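PDB 3C4N: FAD dependent oxidoreductase domain-containing protein from Deinococcus radiodurans R1, which is of unknown function but binds ADP and probably acts as an FAD-dependent oxidoreductase. Local coordinates for residues Leu149-Pro154 against Leu260-Gly265; Gln89-Pro92 against Gln98-Trp101; Gln105-Leu110 against Leu116-Arg121. All blocks are in the same frame, centred on the assembly; numbering follows the deposited sequence.

Contact 1. Residues Leu149-Pro154 against Leu260-Gly265; sequences LALLDP and LDLLSG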
loop_
_atom_site.group_PDB
_atom_site.type_symbol
_atom_site.label_atom_id
_atom_site.label_comp_id
_atom_site.label_asym_id
_atom_site.label_seq_id
_atom_site.Cartn_x
_atom_site.Cartn_y
_atom_site.Cartn_z
ATOM N N LEU A 149 2.024 -36.061 -22.978
ATOM C CA LEU A 149 1.699 -37.456 -23.219
ATOM C C LEU A 149 2.541 -38.383 -22.345
ATOM O O LEU A 149 2.027 -39.336 -21.760
ATOM C CB LEU A 149 1.925 -37.791 -24.696
ATOM C CG LEU A 149 1.029 -38.865 -25.325
ATOM C CD1 LEU A 149 1.434 -39.063 -26.779
ATOM C CD2 LEU A 149 1.140 -40.181 -24.564
ATOM N N ALA A 150 3.833 -38.091 -22.254
ATOM C CA ALA A 150 4.762 -38.903 -21.475
ATOM C C ALA A 150 4.415 -38.966 -19.991
ATOM O O ALA A 150 4.993 -39.756 -19.237
ATOM C CB ALA A 150 6.187 -38.366 -21.653
ATOM N N LEU A 151 3.483 -38.126 -19.565
ATOM C CA LEU A 151 3.093 -38.104 -18.163
ATOM C C LEU A 151 2.109 -39.216 -17.845
ATOM O O LEU A 151 2.050 -39.704 -16.718
ATOM C CB LEU A 151 2.451 -36.764 -17.813
ATOM C CG LEU A 151 3.269 -35.510 -18.086
ATOM C CD1 LEU A 151 2.401 -34.296 -17.783
ATOM C CD2 LEU A 151 4.533 -35.500 -17.234
ATOM N N LEU A 152 1.342 -39.623 -18.849
ATOM C CA LEU A 152 0.322 -40.636 -18.641
ATOM C C LEU A 152 0.449 -41.884 -19.482
ATOM O O LEU A 152 1.380 -42.045 -20.271
ATOM C CB LEU A 152 -1.068 -40.037 -18.881
ATOM C CG LEU A 152 -1.147 -38.636 -19.487
ATOM C CD1 LEU A 152 -2.445 -38.443 -20.251
ATOM C CD2 LEU A 152 -1.025 -37.624 -18.374
ATOM N N ASP A 153 -0.519 -42.770 -19.295
ATOM C CA ASP A 153 -0.579 -44.012 -20.036
ATOM C C ASP A 153 -1.848 -43.944 -20.889
ATOM O O ASP A 153 -2.958 -44.089 -20.386
ATOM C CB ASP A 153 -0.646 -45.194 -19.070
ATOM C CG ASP A 153 -0.730 -46.519 -19.788
ATOM O OD1 ASP A 153 -1.726 -46.739 -20.513
ATOM O OD2 ASP A 153 0.201 -47.334 -19.632
ATOM N N PRO A 154 -1.692 -43.704 -22.197
ATOM C CA PRO A 154 -2.799 -43.607 -23.153
ATOM C C PRO A 154 -3.851 -44.706 -23.030
ATOM O O PRO A 154 -5.032 -44.463 -23.278
ATOM C CB PRO A 154 -2.090 -43.649 -24.501
ATOM C CG PRO A 154 -0.797 -42.933 -24.206
ATOM C CD PRO A 154 -0.394 -43.514 -22.870
ATOM N N LEU A 260 5.765 -30.589 -9.823
ATOM C CA LEU A 260 6.210 -31.714 -10.630
ATOM C C LEU A 260 7.190 -31.214 -11.685
ATOM O O LEU A 260 6.790 -30.616 -12.686
ATOM C CB LEU A 260 5.023 -32.377 -11.320
ATOM C CG LEU A 260 5.362 -33.636 -12.124
ATOM C CD1 LEU A 260 5.609 -34.811 -11.181
ATOM C CD2 LEU A 260 4.215 -33.948 -13.064
ATOM N N ASP A 261 8.475 -31.470 -11.466
ATOM C CA ASP A 261 9.496 -31.013 -12.388
ATOM C C ASP A 261 9.654 -31.867 -13.633
ATOM O O ASP A 261 10.599 -32.640 -13.749
ATOM C CB ASP A 261 10.835 -30.904 -11.661
ATOM C CG ASP A 261 10.826 -29.830 -10.593
ATOM O OD1 ASP A 261 10.681 -28.642 -10.939
ATOM O OD2 ASP A 261 10.958 -30.170 -9.404
ATOM N N LEU A 262 8.714 -31.732 -14.558
ATOM C CA LEU A 262 8.771 -32.462 -15.814
ATOM C C LEU A 262 8.464 -31.479 -16.939
ATOM O O LEU A 262 7.618 -30.596 -16.785
ATOM C CB LEU A 262 7.778 -33.621 -15.812
ATOM C CG LEU A 262 8.218 -34.811 -14.955
ATOM C CD1 LEU A 262 7.114 -35.830 -14.875
ATOM C CD2 LEU A 262 9.466 -35.432 -15.558
ATOM N N LEU A 263 9.170 -31.633 -18.056
ATOM C CA LEU A 263 9.029 -30.761 -19.217
ATOM C C LEU A 263 7.641 -30.178 -19.414
ATOM O O LEU A 263 6.657 -30.907 -19.490
ATOM C CB LEU A 263 9.435 -31.497 -20.493
ATOM C CG LEU A 263 9.496 -30.629 -21.756
ATOM C CD1 LEU A 263 10.509 -29.512 -21.541
ATOM C CD2 LEU A 263 9.912 -31.482 -22.970
ATOM N N SER A 264 7.567 -28.858 -19.503
ATOM C CA SER A 264 6.297 -28.195 -19.718
ATOM C C SER A 264 6.473 -27.024 -20.666
ATOM O O SER A 264 7.555 -26.441 -20.753
ATOM C CB SER A 264 5.723 -27.701 -18.397
ATOM O OG SER A 264 4.603 -26.872 -18.632
ATOM N N GLY A 265 5.402 -26.678 -21.373
ATOM C CA GLY A 265 5.465 -25.572 -22.311
ATOM C C GLY A 265 4.456 -24.479 -22.033
ATOM O O GLY A 265 3.562 -24.635 -21.206
#
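L151 reaches across to L262 and L260, and these three leucines carry the contact. The closest approach is between two methyl groups, L151 CD2 and L262 CD1, 3.5 Å apart. The same methyl of L151 also comes within 4.0 Å of L262 CB, so one branch of L151 lies against L262 at both the root and the tip of that side chain. The two side chains run alongside each other in opposite directions. L260 adds a looser touch, its CD2 standing 4.5 Å from L151 CD2. L151 CD2 therefore meets both L260 and L262.

The backbones stay well apart, 8.3 Å between L151 CA and L262 CA, and only side chains bridge them. In L151, CG lies beside the backbone N and opposite the carbonyl carbon (chi1 -56°), which carries the branched end across although the CB itself does not aim at the other segment. A type I turn from L149 to L152, closed by L152 N to L149 O at 3.0 Å, presents L151. On the other side an inverse gamma turn centred on D261, with L262 N bonded to L260 O at 2.9 Å, separates the two leucines that receive it. No hydrogen bond crosses, and the adhesion is apolar.

The contact joins the loop after helix 146-149 to the loop that leaves strand 251-260. Y285 of strand 284-288 packs on both L151 and L260, while A330, from a further loop, touches L151 and L262.

Contact 2. Residues Gln89-Pro92 against Gln98-Trp101; sequences QDIP and QAEW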
loop_
_atom_site.group_PDB
_atom_site.type_symbol
_atom_site.label_atom_id
_atom_site.label_comp_id
_atom_site.label_asym_id
_atom_site.label_seq_id
_atom_site.Cartn_x
_atom_site.Cartn_y
_atom_site.Cartn_z
ATOM N N GLN A 89 -15.456 -26.207 -17.286
ATOM C CA GLN A 89 -15.796 -27.421 -16.537
ATOM C C GLN A 89 -15.934 -27.134 -15.050
ATOM O O GLN A 89 -16.315 -28.006 -14.272
ATOM C CB GLN A 89 -14.744 -28.515 -16.773
ATOM C CG GLN A 89 -14.725 -29.031 -18.211
ATOM C CD GLN A 89 -13.610 -30.020 -18.480
ATOM O OE1 GLN A 89 -13.411 -30.454 -19.620
ATOM N NE2 GLN A 89 -12.876 -30.388 -17.433
ATOM N N ASP A 90 -15.620 -25.909 -14.651
ATOM C CA ASP A 90 -15.748 -25.556 -13.254
ATOM C C ASP A 90 -16.951 -24.660 -13.038
ATOM O O ASP A 90 -17.049 -23.977 -12.021
ATOM C CB ASP A 90 -14.489 -24.859 -12.752
ATOM C CG ASP A 90 -13.355 -25.825 -12.487
ATOM O OD1 ASP A 90 -13.570 -27.059 -12.595
ATOM O OD2 ASP A 90 -12.246 -25.344 -12.153
ATOM N N ILE A 91 -17.869 -24.671 -13.997
ATOM C CA ILE A 91 -19.074 -23.864 -13.902
ATOM C C ILE A 91 -20.246 -24.721 -13.431
ATOM O O ILE A 91 -20.696 -25.612 -14.145
ATOM C CB ILE A 91 -19.463 -23.263 -15.268
ATOM C CG1 ILE A 91 -18.301 -22.449 -15.849
ATOM C CG2 ILE A 91 -20.715 -22.391 -15.106
ATOM C CD1 ILE A 91 -18.530 -21.977 -17.282
ATOM N N PRO A 92 -20.738 -24.480 -12.209
ATOM C CA PRO A 92 -21.873 -25.266 -11.719
ATOM C C PRO A 92 -23.070 -24.826 -12.559
ATOM O O PRO A 92 -23.005 -23.788 -13.219
ATOM C CB PRO A 92 -22.011 -24.816 -10.265
ATOM C CG PRO A 92 -20.610 -24.469 -9.880
ATOM C CD PRO A 92 -20.118 -23.720 -11.111
ATOM N N GLN A 98 -21.956 -15.639 -14.327
ATOM C CA GLN A 98 -20.826 -15.286 -13.477
ATOM C C GLN A 98 -19.498 -15.741 -14.087
ATOM O O GLN A 98 -18.508 -15.005 -14.068
ATOM C CB GLN A 98 -20.995 -15.912 -12.085
ATOM C CG GLN A 98 -22.163 -15.340 -11.272
ATOM C CD GLN A 98 -23.525 -15.902 -11.658
ATOM O OE1 GLN A 98 -23.689 -16.538 -12.703
ATOM N NE2 GLN A 98 -24.519 -15.654 -10.810
ATOM N N ALA A 99 -19.492 -16.950 -14.641
ATOM C CA ALA A 99 -18.296 -17.509 -15.244
ATOM C C ALA A 99 -17.812 -16.724 -16.454
ATOM O O ALA A 99 -16.615 -16.452 -16.591
ATOM C CB ALA A 99 -18.539 -18.961 -15.643
ATOM N N GLU A 100 -18.731 -16.359 -17.336
ATOM C CA GLU A 100 -18.344 -15.632 -18.548
ATOM C C GLU A 100 -17.922 -14.201 -18.244
ATOM O O GLU A 100 -16.983 -13.690 -18.847
ATOM C CB GLU A 100 -19.488 -15.636 -19.575
ATOM C CG GLU A 100 -19.827 -17.020 -20.178
ATOM C CD GLU A 100 -18.599 -17.811 -20.669
ATOM O OE1 GLU A 100 -17.603 -17.193 -21.114
ATOM O OE2 GLU A 100 -18.650 -19.063 -20.621
ATOM N N TRP A 101 -18.617 -13.565 -17.312
ATOM C CA TRP A 101 -18.300 -12.201 -16.929
ATOM C C TRP A 101 -16.886 -12.189 -16.346
ATOM O O TRP A 101 -16.065 -11.318 -16.669
ATOM C CB TRP A 101 -19.309 -11.702 -15.891
ATOM C CG TRP A 101 -19.153 -10.252 -15.561
ATOM C CD1 TRP A 101 -19.725 -9.196 -16.209
ATOM C CD2 TRP A 101 -18.306 -9.696 -14.555
ATOM N NE1 TRP A 101 -19.281 -8.010 -15.671
ATOM C CE2 TRP A 101 -18.408 -8.289 -14.652
ATOM C CE3 TRP A 101 -17.466 -10.249 -13.581
ATOM C CZ2 TRP A 101 -17.696 -7.426 -13.809
ATOM C CZ3 TRP A 101 -16.759 -9.394 -12.746
ATOM C CH2 TRP A 101 -16.880 -7.996 -12.866
#
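I91 lays its side chain against A99, the single methyl that helix 96-107 offers it here. The CB of I91 points toward the helix, and both branches leaving it find the same partner. On the short branch, CG2 comes within 4.1 Å of A99 CB. On the long branch, CG1 approaches A99 CB to 3.5 Å; with CG1 anti to the carbonyl carbon (chi1 -56°), this branch runs over the A99 methyl. The chain then ends in CD1, 3.4 Å from A99 CB, so the methyl of A99 is met by three carbons of one isoleucine. CD1 also passes E100 OE2, at 4.4 Å, a distant brush with a carboxylate whose other oxygen, OE1, forms a salt bridge with R165.

L382 of helix 379-398 touches the side chains of both A99 and P92, so that helix packs on both segments. The A99 carbonyl oxygen accepts a hydrogen bond from W86 NE1.

No hydrogen bond or salt bridge joins the two segments: the loop before the helix is held to its first turns by van der Waals contact between aliphatic groups, while the charged end of E100 is engaged elsewhere.

Contact 3. Residues Gln105-Leu110 against Leu116-Arg121; sequences QLLGAL and LEVEDR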
loop_
_atom_site.group_PDB
_atom_site.type_symbol
_atom_site.label_atom_id
_atom_site.label_comp_id
_atom_site.label_asym_id
_atom_site.label_seq_id
_atom_site.Cartn_x
_atom_site.Cartn_y
_atom_site.Cartn_z
ATOM N N GLN A 105 -13.505 -10.209 -17.778
ATOM C CA GLN A 105 -12.719 -9.332 -16.917
ATOM C C GLN A 105 -11.235 -9.700 -17.031
ATOM O O GLN A 105 -10.375 -8.834 -17.226
ATOM C CB GLN A 105 -13.169 -9.465 -15.455
ATOM C CG GLN A 105 -14.473 -8.795 -15.114
ATOM C CD GLN A 105 -14.392 -7.286 -15.182
ATOM O OE1 GLN A 105 -14.959 -6.676 -16.085
ATOM N NE2 GLN A 105 -13.682 -6.671 -14.230
ATOM N N LEU A 106 -10.953 -10.996 -16.918
ATOM C CA LEU A 106 -9.596 -11.528 -17.012
ATOM C C LEU A 106 -8.884 -11.065 -18.280
ATOM O O LEU A 106 -7.831 -10.433 -18.208
ATOM C CB LEU A 106 -9.641 -13.060 -16.965
ATOM C CG LEU A 106 -9.366 -13.823 -15.656
ATOM C CD1 LEU A 106 -9.578 -12.976 -14.446
ATOM C CD2 LEU A 106 -10.231 -15.058 -15.620
ATOM N N LEU A 107 -9.455 -11.375 -19.442
ATOM C CA LEU A 107 -8.847 -10.978 -20.712
ATOM C C LEU A 107 -8.774 -9.456 -20.887
ATOM O O LEU A 107 -7.927 -8.957 -21.618
ATOM C CB LEU A 107 -9.619 -11.593 -21.884
ATOM C CG LEU A 107 -9.707 -13.122 -21.955
ATOM C CD1 LEU A 107 -10.596 -13.508 -23.119
ATOM C CD2 LEU A 107 -8.328 -13.730 -22.108
ATOM N N GLY A 108 -9.661 -8.724 -20.216
ATOM C CA GLY A 108 -9.647 -7.277 -20.333
ATOM C C GLY A 108 -8.920 -6.617 -19.174
ATOM O O GLY A 108 -8.952 -5.394 -19.022
ATOM N N ALA A 109 -8.264 -7.434 -18.354
ATOM C CA ALA A 109 -7.523 -6.949 -17.190
ATOM C C ALA A 109 -8.370 -6.022 -16.299
ATOM O O ALA A 109 -7.872 -5.020 -15.792
ATOM C CB ALA A 109 -6.253 -6.227 -17.656
ATOM N N LEU A 110 -9.650 -6.362 -16.129
ATOM C CA LEU A 110 -10.589 -5.585 -15.305
ATOM C C LEU A 110 -10.920 -4.249 -15.950
ATOM O O LEU A 110 -11.522 -3.383 -15.318
ATOM C CB LEU A 110 -10.000 -5.331 -13.907
ATOM C CG LEU A 110 -9.502 -6.564 -13.142
ATOM C CD1 LEU A 110 -8.792 -6.161 -11.854
ATOM C CD2 LEU A 110 -10.682 -7.460 -12.859
ATOM N N LEU A 116 -2.258 -7.869 -17.770
ATOM C CA LEU A 116 -2.580 -9.065 -17.001
ATOM C C LEU A 116 -2.311 -10.273 -17.890
ATOM O O LEU A 116 -3.092 -10.566 -18.784
ATOM C CB LEU A 116 -4.049 -9.046 -16.574
ATOM C CG LEU A 116 -4.351 -9.704 -15.225
ATOM C CD1 LEU A 116 -5.701 -10.408 -15.310
ATOM C CD2 LEU A 116 -3.279 -10.700 -14.869
ATOM N N GLU A 117 -1.192 -10.947 -17.641
ATOM C CA GLU A 117 -0.778 -12.123 -18.405
ATOM C C GLU A 117 -1.829 -13.222 -18.366
ATOM O O GLU A 117 -2.079 -13.805 -17.311
ATOM C CB GLU A 117 0.529 -12.702 -17.840
ATOM C CG GLU A 117 1.742 -11.787 -17.885
ATOM C CD GLU A 117 2.310 -11.638 -19.278
ATOM O OE1 GLU A 117 3.272 -10.855 -19.439
ATOM O OE2 GLU A 117 1.798 -12.301 -20.212
ATOM N N VAL A 118 -2.431 -13.515 -19.515
ATOM C CA VAL A 118 -3.446 -14.564 -19.598
ATOM C C VAL A 118 -3.285 -15.310 -20.919
ATOM O O VAL A 118 -3.464 -14.728 -21.996
ATOM C CB VAL A 118 -4.884 -13.983 -19.549
ATOM C CG1 VAL A 118 -5.897 -15.112 -19.599
ATOM C CG2 VAL A 118 -5.080 -13.146 -18.309
ATOM N N GLU A 119 -2.949 -16.594 -20.845
ATOM C CA GLU A 119 -2.778 -17.374 -22.060
ATOM C C GLU A 119 -3.921 -18.352 -22.292
ATOM O O GLU A 119 -4.622 -18.744 -21.356
ATOM C CB GLU A 119 -1.424 -18.114 -22.054
ATOM C CG GLU A 119 -1.131 -18.972 -20.829
ATOM C CD GLU A 119 -0.263 -18.272 -19.767
ATOM O OE1 GLU A 119 0.027 -18.906 -18.729
ATOM O OE2 GLU A 119 0.137 -17.102 -19.960
ATOM N N ASP A 120 -4.131 -18.699 -23.558
ATOM C CA ASP A 120 -5.170 -19.642 -23.948
ATOM C C ASP A 120 -4.557 -21.010 -23.785
ATOM O O ASP A 120 -3.533 -21.320 -24.392
ATOM C CB ASP A 120 -5.575 -19.421 -25.400
ATOM C CG ASP A 120 -6.098 -18.027 -25.641
ATOM O OD1 ASP A 120 -6.968 -17.577 -24.867
ATOM O OD2 ASP A 120 -5.642 -17.375 -26.600
ATOM N N ARG A 121 -5.172 -21.837 -22.961
ATOM C CA ARG A 121 -4.613 -23.148 -22.728
ATOM C C ARG A 121 -5.747 -24.137 -22.547
ATOM O O ARG A 121 -6.465 -24.088 -21.558
ATOM C CB ARG A 121 -3.744 -23.083 -21.468
ATOM C CG ARG A 121 -2.731 -24.182 -21.311
ATOM C CD ARG A 121 -2.167 -24.157 -19.903
ATOM N NE ARG A 121 -1.311 -23.009 -19.629
ATOM C CZ ARG A 121 -0.103 -22.833 -20.151
ATOM N NH1 ARG A 121 0.614 -21.759 -19.832
ATOM N NH2 ARG A 121 0.388 -23.727 -20.997
#
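L106, L107 and A109 meet L116 and V118 where helix 96-107 ends in a Schellman motif and the chain turns back into strand 118-127, a helix-to-strand connection within the FAD-dependent oxidoreductase fold. Q105 begins the ending: its carbonyl oxygen receives L110 N at 2.8 Å, and its side-chain NE2 bonds to Y54 OH of helix 46-58. L106 contributes its backbone across the contact, its O lying 3.6 Å from L116 CD1 and 3.9 Å from V118 CG2. That oxygen also accepts A109 N at 3.0 Å, the second bond of the motif, so the two methyls pack against a carbonyl already engaged at the helix end. The L106 side chain meanwhile packs on L174, Y169 and L384.

L107 starts out pointing away from the strand, but its CD2 swings back to V118 CG1 at 3.8 Å, the two side chains crossing at about a right angle. G108 is where the helical backbone ends. A109, with positive phi, is the C-prime residue, and its CB lies 3.7 Å from L116 CB. L110 also has positive phi, and its side chain packs on L174 and L177 of helix 171-183, L384 of helix 379-398, and F53 and Y54 of helix 46-58.

Further along the 116-121 segment, E119 and R121 pair with each other: R121 NH1 donates to E119 OE1 at 3.1 Å, with an angle of 146° at the hydrogen, reaching the oxygen from above the carboxylate plane, 40° out of it.

How the contacts relate
Along the chain the contacts follow in series, contact 2 first, then contact 3, then contact 1. Contacts 2 and 3 share helix 96-107, one near its start and the other at its end, with centres about 15 Å apart, so this helix is tied both to the loop before it and to the strand after it. Contact 1 lies farther out, about 25 Å from contact 3 and about 28 Å from contact 2 between centres. It meets contact 3 at one point, R121 NH2 close to G265 O. Strands 118-127 and 251-260 belong to the same mixed sheet, which thus links contacts 3 and 1. The side chain of L106 in contact 3 is about 13 Å from the bound ADP; contacts 1 and 2 lie away from the ADP-binding residues.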